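Side-chain contacts in 2-pyrone-4,6-dicarboxylic acid hydrolase, putative (Pseudomonas putida, PDB 2FFI), which probably hydrolyses the lactone ring of 2-pyrone-4,6-dicarboxylate, as a TIM-barrel member of the amidohydrolase family: residues D16-V21 with G108-L113; L59-F64 with R70-A75. All blocks are in the same frame, centred on the assembly; numbering follows the deposited sequence.

Contact 1. Residues D16-V21 with G108-L113. With PO4 (phosphate ion), chain C.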
ATOM      1  N   ASP A  16       9.647  -1.858   4.322  1.00 10.46           N
ATOM      2  CA  ASP A  16       8.863  -2.238   3.137  1.00  9.87           C
ATOM      3  C   ASP A  16       7.387  -1.941   3.389  1.00  9.43           C
ATOM      4  O   ASP A  16       6.784  -2.560   4.251  1.00  9.43           O
ATOM      5  CB  ASP A  16       9.016  -3.749   2.849  1.00  7.33           C
ATOM      6  CG  ASP A  16       7.992  -4.273   1.837  1.00  8.24           C
ATOM      7  OD1 ASP A  16       7.958  -5.514   1.624  1.00  7.25           O
ATOM      8  OD2 ASP A  16       7.231  -3.455   1.248  1.00  7.11           O
ATOM      9  N   SER A  17       6.797  -1.007   2.655  1.00 11.00           N
ATOM     10  CA  SER A  17       5.377  -0.734   2.851  1.00 13.45           C
ATOM     11  C   SER A  17       4.625  -1.531   1.788  1.00 14.31           C
ATOM     12  O   SER A  17       5.105  -1.688   0.678  1.00 16.51           O
ATOM     13  CB  SER A  17       5.073   0.766   2.721  1.00 12.90           C
ATOM     14  OG  SER A  17       5.399   1.256   1.436  1.00 11.56           O
ATOM     15  N   HIS A  18       3.470  -2.073   2.134  1.00 15.39           N
ATOM     16  CA  HIS A  18       2.677  -2.858   1.177  1.00 16.14           C
ATOM     17  C   HIS A  18       3.233  -4.253   0.838  1.00 14.66           C
ATOM     18  O   HIS A  18       4.232  -4.396   0.145  1.00 13.62           O
ATOM     19  CB  HIS A  18       2.475  -2.071  -0.121  1.00 15.48           C
ATOM     20  CG  HIS A  18       1.185  -2.377  -0.807  1.00 17.53           C
ATOM     21  ND1 HIS A  18       0.947  -3.571  -1.452  1.00 19.93           N
ATOM     22  CD2 HIS A  18       0.053  -1.647  -0.937  1.00 18.21           C
ATOM     23  CE1 HIS A  18      -0.275  -3.563  -1.953  1.00 20.02           C
ATOM     24  NE2 HIS A  18      -0.839  -2.406  -1.655  1.00 20.35           N
ATOM     25  N   ALA A  19       2.547  -5.278   1.322  1.00 13.75           N
ATOM     26  CA  ALA A  19       2.928  -6.665   1.088  1.00 12.91           C
ATOM     27  C   ALA A  19       1.800  -7.569   1.616  1.00 11.44           C
ATOM     28  O   ALA A  19       1.043  -7.164   2.495  1.00 11.24           O
ATOM     29  CB  ALA A  19       4.242  -6.967   1.801  1.00 10.17           C
ATOM     30  N   HIS A  20       1.700  -8.787   1.095  1.00  9.65           N
ATOM     31  CA  HIS A  20       0.652  -9.710   1.510  1.00 10.02           C
ATOM     32  C   HIS A  20       1.199 -11.048   2.002  1.00 11.04           C
ATOM     33  O   HIS A  20       2.263 -11.477   1.571  1.00 12.38           O
ATOM     34  CB  HIS A  20      -0.290  -9.982   0.328  1.00  8.75           C
ATOM     35  CG  HIS A  20      -0.831  -8.750  -0.313  1.00  8.80           C
ATOM     36  ND1 HIS A  20      -1.680  -7.887   0.348  1.00 10.60           N
ATOM     37  CD2 HIS A  20      -0.597  -8.195  -1.525  1.00  9.02           C
ATOM     38  CE1 HIS A  20      -1.934  -6.850  -0.426  1.00 10.21           C
ATOM     39  NE2 HIS A  20      -1.289  -7.011  -1.568  1.00  9.37           N
ATOM     40  N   VAL A  21       0.468 -11.697   2.905  1.00  9.72           N
ATOM     41  CA  VAL A  21       0.844 -13.016   3.393  1.00 10.72           C
ATOM     42  C   VAL A  21      -0.448 -13.819   3.527  1.00 13.14           C
ATOM     43  O   VAL A  21      -1.498 -13.261   3.831  1.00 12.49           O
ATOM     44  CB  VAL A  21       1.622 -12.983   4.777  1.00 10.91           C
ATOM     45  CG1 VAL A  21       2.916 -12.211   4.627  1.00  7.80           C
ATOM     46  CG2 VAL A  21       0.752 -12.397   5.902  1.00  8.72           C
ATOM     47  N   GLY A 108      -3.939   1.418   9.376  1.00  7.81           N
ATOM     48  CA  GLY A 108      -4.711   1.966   8.278  1.00  8.93           C
ATOM     49  C   GLY A 108      -5.757   1.001   7.792  1.00  9.64           C
ATOM     50  O   GLY A 108      -5.803  -0.140   8.255  1.00 10.78           O
ATOM     51  N   VAL A 109      -6.619   1.471   6.892  1.00  9.47           N
ATOM     52  CA  VAL A 109      -7.662   0.630   6.308  1.00 10.72           C
ATOM     53  C   VAL A 109      -7.572   0.813   4.811  1.00 10.76           C
ATOM     54  O   VAL A 109      -7.317   1.922   4.331  1.00 10.92           O
ATOM     55  CB  VAL A 109      -9.111   1.024   6.745  1.00 12.12           C
ATOM     56  CG1 VAL A 109      -9.305   0.807   8.244  1.00 13.65           C
ATOM     57  CG2 VAL A 109      -9.388   2.466   6.394  1.00 13.69           C
ATOM     58  N   ARG A 110      -7.770  -0.279   4.079  1.00 11.55           N
ATOM     59  CA  ARG A 110      -7.717  -0.261   2.624  1.00 12.15           C
ATOM     60  C   ARG A 110      -9.098  -0.600   2.097  1.00 13.56           C
ATOM     61  O   ARG A 110      -9.662  -1.638   2.424  1.00 14.89           O
ATOM     62  CB  ARG A 110      -6.718  -1.297   2.101  1.00 10.76           C
ATOM     63  CG  ARG A 110      -6.278  -1.091   0.639  1.00 11.03           C
ATOM     64  CD  ARG A 110      -5.836  -2.417   0.011  1.00  9.48           C
ATOM     65  NE  ARG A 110      -4.932  -2.261  -1.135  1.00  5.75           N
ATOM     66  CZ  ARG A 110      -4.391  -3.287  -1.795  1.00  4.69           C
ATOM     67  NH1 ARG A 110      -3.577  -3.066  -2.816  1.00  2.68           N
ATOM     68  NH2 ARG A 110      -4.672  -4.542  -1.445  1.00  3.20           N
ATOM     69  N   LEU A 111      -9.648   0.285   1.286  1.00 16.59           N
ATOM     70  CA  LEU A 111     -10.961   0.059   0.703  1.00 19.92           C
ATOM     71  C   LEU A 111     -10.774  -0.972  -0.414  1.00 23.53           C
ATOM     72  O   LEU A 111     -11.558  -1.932  -0.534  1.00 22.63           O
ATOM     73  CB  LEU A 111     -11.500   1.369   0.126  1.00 18.58           C
ATOM     74  CG  LEU A 111     -11.593   2.528   1.120  1.00 16.33           C
ATOM     75  CD1 LEU A 111     -12.110   3.739   0.417  1.00 17.23           C
ATOM     76  CD2 LEU A 111     -12.503   2.152   2.277  1.00 15.30           C
ATOM     77  N   ASN A 112      -9.721  -0.750  -1.213  1.00 25.47           N
ATOM     78  CA  ASN A 112      -9.334  -1.602  -2.348  1.00 27.95           C
ATOM     79  C   ASN A 112     -10.461  -1.887  -3.341  1.00 29.72           C
ATOM     80  O   ASN A 112     -11.127  -2.917  -3.253  1.00 30.21           O
ATOM     81  CB  ASN A 112      -8.753  -2.927  -1.846  1.00 27.46           C
ATOM     82  CG  ASN A 112      -8.366  -3.870  -2.982  1.00 27.74           C
ATOM     83  OD1 ASN A 112      -7.388  -3.647  -3.704  1.00 26.13           O
ATOM     84  ND2 ASN A 112      -9.140  -4.935  -3.141  1.00 29.33           N
ATOM     85  N   LEU A 113     -10.666  -0.978  -4.293  1.00 31.14           N
ATOM     86  CA  LEU A 113     -11.726  -1.142  -5.288  1.00 32.78           C
ATOM     87  C   LEU A 113     -11.234  -1.948  -6.498  1.00 33.96           C
ATOM     88  O   LEU A 113     -11.653  -3.090  -6.701  1.00 35.17           O
ATOM     89  CB  LEU A 113     -12.237   0.229  -5.726  1.00 31.62           C
ATOM     90  CG  LEU A 113     -12.577   1.226  -4.616  1.00 31.58           C
ATOM     91  CD1 LEU A 113     -13.321   0.526  -3.476  1.00 31.40           C
ATOM     92  CD2 LEU A 113     -11.309   1.861  -4.102  1.00 32.13           C
TER
HETATM   93  P   PO4 C 301      -2.204  -5.559  -4.511  1.00 17.57           P
HETATM   94  O1  PO4 C 301      -2.859  -5.422  -3.185  1.00 16.14           O
HETATM   95  O2  PO4 C 301      -3.236  -5.611  -5.577  1.00 18.75           O
HETATM   96  O3  PO4 C 301      -1.320  -4.394  -4.747  1.00 15.97           O
HETATM   97  O4  PO4 C 301      -1.409  -6.811  -4.534  1.00 17.25           O

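Contact 2. Residues L59-F64 with R70-A75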
ATOM      1  N   LEU A  59       2.068  -5.378   6.438  1.00  7.65           N
ATOM      2  CA  LEU A  59       1.211  -6.414   5.865  1.00  6.28           C
ATOM      3  C   LEU A  59      -0.109  -5.787   5.452  1.00  7.05           C
ATOM      4  O   LEU A  59      -0.829  -5.251   6.268  1.00  7.34           O
ATOM      5  CB  LEU A  59       0.936  -7.520   6.891  1.00  4.30           C
ATOM      6  CG  LEU A  59       2.127  -8.309   7.451  1.00  1.64           C
ATOM      7  CD1 LEU A  59       1.658  -9.350   8.447  1.00  1.00           C
ATOM      8  CD2 LEU A  59       2.881  -8.967   6.290  1.00  1.00           C
ATOM      9  N   VAL A  60      -0.431  -5.828   4.178  1.00  9.26           N
ATOM     10  CA  VAL A  60      -1.700  -5.275   3.775  1.00  9.20           C
ATOM     11  C   VAL A  60      -2.638  -6.449   3.578  1.00  9.70           C
ATOM     12  O   VAL A  60      -2.220  -7.539   3.175  1.00  9.96           O
ATOM     13  CB  VAL A  60      -1.577  -4.454   2.480  1.00  9.64           C
ATOM     14  CG1 VAL A  60      -2.943  -4.089   1.966  1.00  8.93           C
ATOM     15  CG2 VAL A  60      -0.767  -3.186   2.751  1.00  8.80           C
ATOM     16  N   GLN A  61      -3.900  -6.241   3.910  1.00 11.29           N
ATOM     17  CA  GLN A  61      -4.892  -7.293   3.753  1.00 12.57           C
ATOM     18  C   GLN A  61      -5.031  -7.643   2.266  1.00 11.82           C
ATOM     19  O   GLN A  61      -5.204  -6.757   1.422  1.00 12.29           O
ATOM     20  CB  GLN A  61      -6.244  -6.828   4.318  1.00 12.95           C
ATOM     21  CG  GLN A  61      -7.401  -7.765   4.023  1.00 13.45           C
ATOM     22  CD  GLN A  61      -7.281  -9.088   4.743  1.00 15.94           C
ATOM     23  OE1 GLN A  61      -6.179  -9.533   5.087  1.00 17.25           O
ATOM     24  NE2 GLN A  61      -8.420  -9.740   4.963  1.00 17.48           N
ATOM     25  N   PRO A  62      -4.923  -8.937   1.924  1.00 10.85           N
ATOM     26  CA  PRO A  62      -5.050  -9.345   0.522  1.00 12.27           C
ATOM     27  C   PRO A  62      -6.540  -9.352   0.129  1.00 13.77           C
ATOM     28  O   PRO A  62      -7.372  -9.874   0.868  1.00 14.20           O
ATOM     29  CB  PRO A  62      -4.409 -10.735   0.512  1.00 10.83           C
ATOM     30  CG  PRO A  62      -4.683 -11.251   1.881  1.00  9.23           C
ATOM     31  CD  PRO A  62      -4.511 -10.064   2.784  1.00  9.55           C
ATOM     32  N   SER A  63      -6.878  -8.776  -1.022  1.00 15.07           N
ATOM     33  CA  SER A  63      -8.275  -8.712  -1.468  1.00 16.72           C
ATOM     34  C   SER A  63      -9.098  -9.986  -1.338  1.00 17.10           C
ATOM     35  O   SER A  63     -10.208  -9.953  -0.804  1.00 18.26           O
ATOM     36  CB  SER A  63      -8.363  -8.258  -2.920  1.00 16.57           C
ATOM     37  OG  SER A  63      -7.856  -6.950  -3.074  1.00 21.19           O
ATOM     38  N   PHE A  64      -8.575 -11.109  -1.819  1.00 17.21           N
ATOM     39  CA  PHE A  64      -9.335 -12.361  -1.762  1.00 18.35           C
ATOM     40  C   PHE A  64      -9.724 -12.862  -0.368  1.00 17.84           C
ATOM     41  O   PHE A  64     -10.326 -13.916  -0.246  1.00 18.01           O
ATOM     42  CB  PHE A  64      -8.573 -13.464  -2.508  1.00 18.18           C
ATOM     43  CG  PHE A  64      -7.318 -13.910  -1.817  1.00 16.33           C
ATOM     44  CD1 PHE A  64      -7.366 -14.877  -0.822  1.00 16.66           C
ATOM     45  CD2 PHE A  64      -6.089 -13.374  -2.166  1.00 16.94           C
ATOM     46  CE1 PHE A  64      -6.213 -15.308  -0.183  1.00 14.75           C
ATOM     47  CE2 PHE A  64      -4.923 -13.799  -1.530  1.00 16.90           C
ATOM     48  CZ  PHE A  64      -4.989 -14.769  -0.539  1.00 14.89           C
ATOM     49  N   ARG A  70      -7.823 -12.236  10.094  1.00 16.99           N
ATOM     50  CA  ARG A  70      -7.249 -13.157  11.078  1.00 18.34           C
ATOM     51  C   ARG A  70      -5.785 -13.559  10.831  1.00 18.74           C
ATOM     52  O   ARG A  70      -4.991 -13.634  11.780  1.00 18.39           O
ATOM     53  CB  ARG A  70      -8.093 -14.435  11.168  1.00 20.48           C
ATOM     54  CG  ARG A  70      -9.452 -14.282  11.835  1.00 23.92           C
ATOM     55  CD  ARG A  70     -10.200 -15.627  11.855  1.00 26.60           C
ATOM     56  NE  ARG A  70     -10.490 -16.094  10.498  1.00 31.15           N
ATOM     57  CZ  ARG A  70     -10.949 -17.308  10.200  1.00 33.01           C
ATOM     58  NH1 ARG A  70     -11.172 -18.191  11.167  1.00 34.91           N
ATOM     59  NH2 ARG A  70     -11.180 -17.642   8.932  1.00 34.17           N
ATOM     60  N   TYR A  71      -5.424 -13.833   9.578  1.00 16.99           N
ATOM     61  CA  TYR A  71      -4.060 -14.230   9.289  1.00 15.93           C
ATOM     62  C   TYR A  71      -3.135 -13.034   9.478  1.00 16.34           C
ATOM     63  O   TYR A  71      -2.081 -13.146  10.101  1.00 17.06           O
ATOM     64  CB  TYR A  71      -3.949 -14.777   7.863  1.00 16.14           C
ATOM     65  CG  TYR A  71      -2.692 -15.589   7.633  1.00 15.53           C
ATOM     66  CD1 TYR A  71      -2.545 -16.856   8.192  1.00 15.38           C
ATOM     67  CD2 TYR A  71      -1.639 -15.077   6.888  1.00 15.66           C
ATOM     68  CE1 TYR A  71      -1.377 -17.582   8.016  1.00 16.98           C
ATOM     69  CE2 TYR A  71      -0.461 -15.793   6.706  1.00 14.99           C
ATOM     70  CZ  TYR A  71      -0.334 -17.037   7.267  1.00 15.64           C
ATOM     71  OH  TYR A  71       0.835 -17.737   7.100  1.00 18.23           O
ATOM     72  N   LEU A  72      -3.531 -11.884   8.949  1.00 16.45           N
ATOM     73  CA  LEU A  72      -2.724 -10.683   9.090  1.00 15.59           C
ATOM     74  C   LEU A  72      -2.532 -10.386  10.581  1.00 18.00           C
ATOM     75  O   LEU A  72      -1.400 -10.170  11.040  1.00 17.77           O
ATOM     76  CB  LEU A  72      -3.412  -9.513   8.400  1.00 15.60           C
ATOM     77  CG  LEU A  72      -2.762  -8.129   8.483  1.00 16.40           C
ATOM     78  CD1 LEU A  72      -3.282  -7.236   7.364  1.00 15.37           C
ATOM     79  CD2 LEU A  72      -3.076  -7.513   9.838  1.00 17.50           C
ATOM     80  N   LEU A  73      -3.627 -10.394  11.343  1.00 17.93           N
ATOM     81  CA  LEU A  73      -3.550 -10.139  12.777  1.00 17.90           C
ATOM     82  C   LEU A  73      -2.653 -11.135  13.514  1.00 19.26           C
ATOM     83  O   LEU A  73      -1.903 -10.747  14.409  1.00 19.39           O
ATOM     84  CB  LEU A  73      -4.956 -10.147  13.384  1.00 17.86           C
ATOM     85  CG  LEU A  73      -5.646  -8.789  13.540  1.00 17.81           C
ATOM     86  CD1 LEU A  73      -5.525  -7.955  12.289  1.00 17.55           C
ATOM     87  CD2 LEU A  73      -7.084  -9.033  13.894  1.00 18.04           C
ATOM     88  N   SER A  74      -2.737 -12.410  13.127  1.00 20.72           N
ATOM     89  CA  SER A  74      -1.956 -13.500  13.721  1.00 19.57           C
ATOM     90  C   SER A  74      -0.451 -13.368  13.394  1.00 20.67           C
ATOM     91  O   SER A  74       0.418 -13.773  14.177  1.00 19.46           O
ATOM     92  CB  SER A  74      -2.481 -14.832  13.184  1.00 18.74           C
ATOM     93  OG  SER A  74      -2.117 -15.923  14.018  1.00 22.49           O
ATOM     94  N   ALA A  75      -0.145 -12.786  12.240  1.00 21.10           N
ATOM     95  CA  ALA A  75       1.243 -12.621  11.830  1.00 22.67           C
ATOM     96  C   ALA A  75       1.862 -11.382  12.471  1.00 23.61           C
ATOM     97  O   ALA A  75       3.083 -11.295  12.614  1.00 24.14           O
ATOM     98  CB  ALA A  75       1.329 -12.526  10.295  1.00 23.25           C
TER
HETATM   99  O   HOH W   1      -4.867 -11.649   5.944  1.00 22.88           O

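Contact 1. Residues D16-V21 with G108-L113
The guanidinium of Arg110 turns one face to His18 NE2; Asn112 OD1 lies 3.5 Å above the opposite face, over its centre, and phosphate O1 is at the edge. The His18 ring, at 75° to it, has Arg110 NH1 at its edge, near its plane, 3.0 Å from NE2 but at too poor an angle for a hydrogen bond; NE2 is in a weak hydrogen bond with Asp166 OD1, the salt-bridge partner of Arg110 NH1. The His20 ring, tilted 31° from the guanidinium, meets it obliquely, CE1 3.7 Å from Arg110 NH2. Phosphate O1 joins the segments: Arg110 NH2 donates to it over 2.7 Å, NH1 approaches too closely to be trusted, and His20 NE2 reaches O1 (2.8 Å) and O4 in weak bonds. His20 ND1 is hydrogen-bonded to Val60 O; His167 also binds the phosphate. With CG anti to the backbone N (chi1 -163°), the extended chain of Arg110 carries its guanidinium to this site. A methionine here would probably leave phosphate O1 without the arginine's grip and Asp166 without its salt-bridge mate. The site is buried between the loop after strand 15-16 and strand 108-110, with Glu141 of strand 139-142 and Lys197 of strand 194-199 alongside.

Contact 2. Residues L59-F64 with R70-A75
Leu59 starts the contact by packing on two residues one helical turn apart, Leu72 and Ala75. Its CG stands anti to the carbonyl carbon (chi1 -61°) and CD1 extends anti to CA (chi2 180°), two torsions that together carry CD1 to the Ala75 methyl, CB, at 3.7 Å. Nearer the backbone, Leu59 CB lies 4.1 Å from Leu72 CG, and the carbonyl oxygen of Leu59 is met by the Leu72 CD1 methyl. Val60 turns its side chain away from the helix and lends mainly backbone, its carbonyl carbon 3.9 Å from Leu72 CD1. At Gln61 the same methyl closes on the backbone N at 3.6 Å and touches CB, so a single leucine branch covers three consecutive residues of the loop. The Gln61 amide bends back toward the start of the helix. Its OE1 accepts a 2.6 Å bond from a water, which in turn weakly accepts from Leu72 N in the first turn; NE2 is held by the carbonyls of Gly66 and Asp68 in the connecting loop. One glutamine side chain thus ties that loop together and, through water, reaches the helix start. Tyr45 and Leu42 of helix 42-51 close over Leu59 and Ala75 respectively. A loop leaving strand 56-57 and turning into helix 70-78, which packs back against it, is the beta-to-alpha connection of a TIM barrel, with the helix in the outer layer.

Overall arrangement
Both contacts are buried, but the centre of contact 1 is about 4 Å from that of the chain and the centre of contact 2 about 13 Å, toward the helical layer. Their chemistry follows: contact 1 is polar, with histidines and an arginine around a phosphate that is probably from the crystallisation liquor but may mark the pocket, whereas contact 2 is mostly aliphatic, with one water at its polar margin. Contact 1 links parts far apart in sequence, while contact 2 joins a loop to the helix it leads into and lies, along the chain, between the two segments of contact 1. Segments 16-21 and 59-64 run side by side, joined by a probable hydrogen bond from Val60 N to Ala19 O.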